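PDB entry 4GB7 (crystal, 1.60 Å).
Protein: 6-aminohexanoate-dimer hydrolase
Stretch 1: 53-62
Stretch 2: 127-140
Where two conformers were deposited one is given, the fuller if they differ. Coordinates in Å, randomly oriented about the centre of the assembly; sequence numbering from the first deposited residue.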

# COMPACT_ATOMS: atom_id res chain seq x y z
N LEU A 53 8.96 -4.52 -15.80
CA LEU A 53 8.16 -4.43 -14.58
C LEU A 53 7.13 -5.58 -14.45
O LEU A 53 6.79 -6.02 -13.39
CB LEU A 53 7.44 -3.08 -14.56
CG LEU A 53 6.52 -2.74 -13.38
CD1 LEU A 53 7.22 -2.66 -12.05
CD2 LEU A 53 5.71 -1.46 -13.64
N ARG A 54 6.61 -6.09 -15.56
CA ARG A 54 5.68 -7.19 -15.46
C ARG A 54 6.30 -8.43 -14.80
O ARG A 54 5.61 -9.21 -14.17
CB ARG A 54 5.11 -7.53 -16.84
CG ARG A 54 4.59 -6.26 -17.50
CD ARG A 54 3.32 -6.39 -18.18
NE ARG A 54 2.29 -6.84 -17.27
CZ ARG A 54 1.11 -7.20 -17.70
NH1 ARG A 54 0.89 -7.24 -19.01
NH2 ARG A 54 0.21 -7.68 -16.88
N TRP A 55 7.62 -8.58 -14.95
CA TRP A 55 8.39 -9.61 -14.27
C TRP A 55 8.82 -9.16 -12.90
O TRP A 55 8.65 -9.91 -11.90
CB TRP A 55 9.61 -9.99 -15.09
CG TRP A 55 10.32 -11.16 -14.52
CD1 TRP A 55 10.09 -12.52 -14.77
CD2 TRP A 55 11.39 -11.13 -13.55
NE1 TRP A 55 10.91 -13.30 -14.00
CE2 TRP A 55 11.73 -12.53 -13.26
CE3 TRP A 55 12.09 -10.12 -12.90
CZ2 TRP A 55 12.75 -12.88 -12.39
CZ3 TRP A 55 13.12 -10.50 -12.01
CH2 TRP A 55 13.42 -11.85 -11.76
N SER A 56 9.49 -8.02 -12.82
CA SER A 56 10.00 -7.63 -11.50
C SER A 56 8.92 -7.58 -10.41
O SER A 56 9.13 -8.10 -9.28
CB SER A 56 10.77 -6.31 -11.62
OG SER A 56 9.87 -5.29 -11.91
N TYR A 57 7.75 -7.00 -10.72
CA TYR A 57 6.66 -6.89 -9.74
C TYR A 57 5.87 -8.17 -9.48
O TYR A 57 4.92 -8.14 -8.70
CB TYR A 57 5.73 -5.67 -10.03
CG TYR A 57 5.81 -4.57 -8.97
CD1 TYR A 57 7.00 -4.16 -8.46
CD2 TYR A 57 4.65 -3.96 -8.49
CE1 TYR A 57 7.07 -3.19 -7.49
CE2 TYR A 57 4.69 -3.02 -7.52
CZ TYR A 57 5.90 -2.60 -7.04
OH TYR A 57 5.92 -1.64 -6.03
N THR A 58 6.26 -9.27 -10.14
CA THR A 58 5.77 -10.60 -9.84
C THR A 58 6.87 -11.55 -9.32
O THR A 58 6.61 -12.73 -9.07
CB THR A 58 5.06 -11.20 -11.07
OG1 THR A 58 5.94 -11.21 -12.17
CG2 THR A 58 3.79 -10.35 -11.44
N HIS A 59 8.10 -11.03 -9.19
CA HIS A 59 9.26 -11.84 -8.75
C HIS A 59 10.23 -11.05 -7.93
O HIS A 59 11.46 -11.23 -8.06
CB HIS A 59 10.03 -12.35 -9.97
CG HIS A 59 9.21 -13.24 -10.90
ND1 HIS A 59 8.43 -12.75 -11.88
CD2 HIS A 59 9.12 -14.62 -10.99
CE1 HIS A 59 7.87 -13.79 -12.57
NE2 HIS A 59 8.28 -14.92 -12.03
N MSE A 60 9.74 -10.18 -7.05
CA MSE A 60 10.65 -9.23 -6.39
C MSE A 60 11.72 -9.94 -5.57
O MSE A 60 12.92 -9.53 -5.55
CB MSE A 60 9.87 -8.20 -5.55
CG MSE A 60 9.20 -7.06 -6.33
SE MSE A 60 10.42 -5.87 -7.26
CE MSE A 60 11.11 -4.85 -5.78
N LYS A 61 11.35 -11.04 -4.93
CA LYS A 61 12.32 -11.76 -4.11
C LYS A 61 13.47 -12.38 -4.93
O LYS A 61 14.46 -12.79 -4.36
CB LYS A 61 11.65 -12.83 -3.27
CG LYS A 61 10.92 -13.90 -4.06
CD LYS A 61 10.44 -15.00 -3.13
CE LYS A 61 9.40 -15.86 -3.82
NZ LYS A 61 8.78 -16.81 -2.86
N GLU A 62 13.33 -12.50 -6.25
CA GLU A 62 14.46 -12.96 -7.09
C GLU A 62 15.42 -11.86 -7.51
O GLU A 62 16.45 -12.14 -8.11
CB GLU A 62 13.94 -13.67 -8.35
CG GLU A 62 13.04 -14.85 -8.06
CD GLU A 62 12.75 -15.66 -9.30
OE1 GLU A 62 13.65 -15.77 -10.19
OE2 GLU A 62 11.59 -16.12 -9.40
N PHE A 127 -3.65 -12.63 -14.59
CA PHE A 127 -3.37 -12.30 -15.99
C PHE A 127 -1.88 -12.49 -16.29
O PHE A 127 -1.06 -12.51 -15.39
CB PHE A 127 -3.74 -10.86 -16.32
CG PHE A 127 -5.19 -10.52 -16.13
CD1 PHE A 127 -5.69 -10.18 -14.89
CD2 PHE A 127 -6.04 -10.51 -17.20
CE1 PHE A 127 -7.03 -9.88 -14.72
CE2 PHE A 127 -7.38 -10.21 -17.04
CZ PHE A 127 -7.88 -9.87 -15.79
N ASN A 128 -1.53 -12.58 -17.57
CA ASN A 128 -0.15 -12.52 -18.01
C ASN A 128 0.73 -13.61 -17.42
O ASN A 128 1.93 -13.42 -17.26
CB ASN A 128 0.47 -11.10 -17.76
CG ASN A 128 1.78 -10.88 -18.50
OD1 ASN A 128 2.71 -10.28 -17.95
ND2 ASN A 128 1.83 -11.31 -19.78
N GLY A 129 0.14 -14.75 -17.07
CA GLY A 129 0.89 -15.83 -16.55
C GLY A 129 1.21 -15.69 -15.10
O GLY A 129 1.90 -16.56 -14.52
N TYR A 130 0.68 -14.65 -14.48
CA TYR A 130 0.96 -14.44 -13.06
C TYR A 130 0.30 -15.54 -12.18
O TYR A 130 -0.92 -15.82 -12.30
CB TYR A 130 0.52 -13.06 -12.61
CG TYR A 130 0.52 -12.87 -11.11
CD1 TYR A 130 1.69 -13.02 -10.38
CD2 TYR A 130 -0.66 -12.58 -10.42
CE1 TYR A 130 1.70 -12.78 -9.03
CE2 TYR A 130 -0.65 -12.37 -9.05
CZ TYR A 130 0.49 -12.50 -8.37
OH TYR A 130 0.43 -12.34 -7.00
N ASN A 131 1.10 -16.11 -11.28
CA ASN A 131 0.69 -17.21 -10.39
C ASN A 131 0.01 -16.63 -9.17
O ASN A 131 0.62 -15.88 -8.39
CB ASN A 131 1.95 -18.04 -9.99
CG ASN A 131 1.64 -19.25 -9.08
OD1 ASN A 131 0.65 -19.28 -8.37
ND2 ASN A 131 2.55 -20.25 -9.10
N GLU A 132 -1.26 -17.00 -8.99
CA GLU A 132 -2.09 -16.50 -7.89
C GLU A 132 -1.48 -16.69 -6.52
O GLU A 132 -1.83 -15.96 -5.56
CB GLU A 132 -3.46 -17.17 -7.91
CG GLU A 132 -3.44 -18.70 -7.84
CD GLU A 132 -4.76 -19.30 -8.30
OE1 GLU A 132 -4.81 -19.88 -9.40
OE2 GLU A 132 -5.76 -19.19 -7.56
N SER A 133 -0.59 -17.67 -6.40
CA SER A 133 -0.04 -18.01 -5.06
C SER A 133 1.34 -17.38 -4.79
O SER A 133 1.91 -17.60 -3.72
CB SER A 133 0.02 -19.53 -4.87
OG SER A 133 -1.29 -20.12 -4.87
N GLU A 134 1.85 -16.61 -5.74
CA GLU A 134 3.17 -15.95 -5.60
C GLU A 134 2.99 -14.51 -5.21
O GLU A 134 2.17 -13.82 -5.76
CB GLU A 134 4.00 -16.03 -6.86
CG GLU A 134 4.48 -17.44 -7.20
CD GLU A 134 5.52 -18.00 -6.23
OE1 GLU A 134 6.32 -17.27 -5.61
OE2 GLU A 134 5.55 -19.22 -6.04
N PRO A 135 3.72 -14.04 -4.20
CA PRO A 135 3.50 -12.65 -3.84
C PRO A 135 3.78 -11.64 -4.97
O PRO A 135 4.74 -11.80 -5.74
CB PRO A 135 4.46 -12.47 -2.65
CG PRO A 135 4.54 -13.85 -2.05
CD PRO A 135 4.56 -14.76 -3.22
N HIS A 136 3.03 -10.56 -4.99
CA HIS A 136 3.14 -9.49 -5.98
C HIS A 136 3.60 -8.24 -5.31
O HIS A 136 3.29 -8.01 -4.15
CB HIS A 136 1.72 -9.23 -6.51
CG HIS A 136 1.66 -8.42 -7.78
ND1 HIS A 136 1.85 -7.09 -7.82
CD2 HIS A 136 1.41 -8.83 -9.09
CE1 HIS A 136 1.72 -6.67 -9.10
NE2 HIS A 136 1.47 -7.74 -9.89
N GLY A 137 4.35 -7.40 -6.02
CA GLY A 137 4.64 -6.05 -5.52
C GLY A 137 3.37 -5.25 -5.29
O GLY A 137 2.42 -5.40 -5.99
N MSE A 138 3.35 -4.44 -4.25
CA MSE A 138 2.17 -3.64 -3.95
C MSE A 138 2.45 -2.14 -3.73
O MSE A 138 1.54 -1.40 -3.39
CB MSE A 138 1.49 -4.21 -2.69
CG MSE A 138 1.15 -5.65 -2.81
SE MSE A 138 -0.04 -6.26 -1.43
CE MSE A 138 0.84 -5.75 0.14
N ALA A 139 3.69 -1.71 -3.92
CA ALA A 139 4.07 -0.32 -3.80
C ALA A 139 3.50 0.21 -2.48
O ALA A 139 3.70 -0.42 -1.46
CB ALA A 139 3.60 0.48 -5.02
N SER A 140 2.76 1.31 -2.48
CA SER A 140 2.36 1.98 -1.23
C SER A 140 1.21 1.29 -0.47
O SER A 140 0.84 1.75 0.60
CB SER A 140 1.97 3.46 -1.50
OG SER A 140 3.09 4.26 -1.81
O HOH W 1 6.03 -3.65 -3.21
O HOH W 2 7.82 -14.84 -7.17
O HOH W 3 6.80 -9.72 -6.40
O HOH W 4 6.59 -18.13 -3.27

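Two stretches far apart in sequence can meet with little regular pairing and still share one well-formed backbone hydrogen bond, and this contact in 6-aminohexanoate-dimer hydrolase illustrates the case. Gly137 N donates to Tyr57 O at 2.8 Å, with a nearly straight N-H...O angle of 164°, and no other direct hydrogen bond between the stretches is established.

Packing builds on that anchor. Gly137 CA lies 3.7 Å from the centroid of the Tyr57 ring and almost on its normal, a CH-pi contact over the face. The approach depends on the absent side chain: an ideal CB would fall 2.6 Å from Tyr57 CD2, a clash. Beyond it, Tyr57 OH reaches to 3.3 Å from Ala139 CB. The methyl of Thr58 touches two rings that lie to the same side of it, with CG2 3.6 Å from Tyr130 CD1 and 3.7 Å from His136 CD2.

Charge contributes at the exposed margin, where Lys61 NZ and Glu134 OE1 form a long salt bridge of 3.7 Å. Water 4 reinforces it, accepting from Lys61 NZ at 2.6 Å and donating to Glu134 OE1 at 2.5 Å.

Water also joins the backbones: water 3 accepts from Met60 N and donates to Pro135 O, both at 3.0 Å, spanning a gap that direct bonding leaves open.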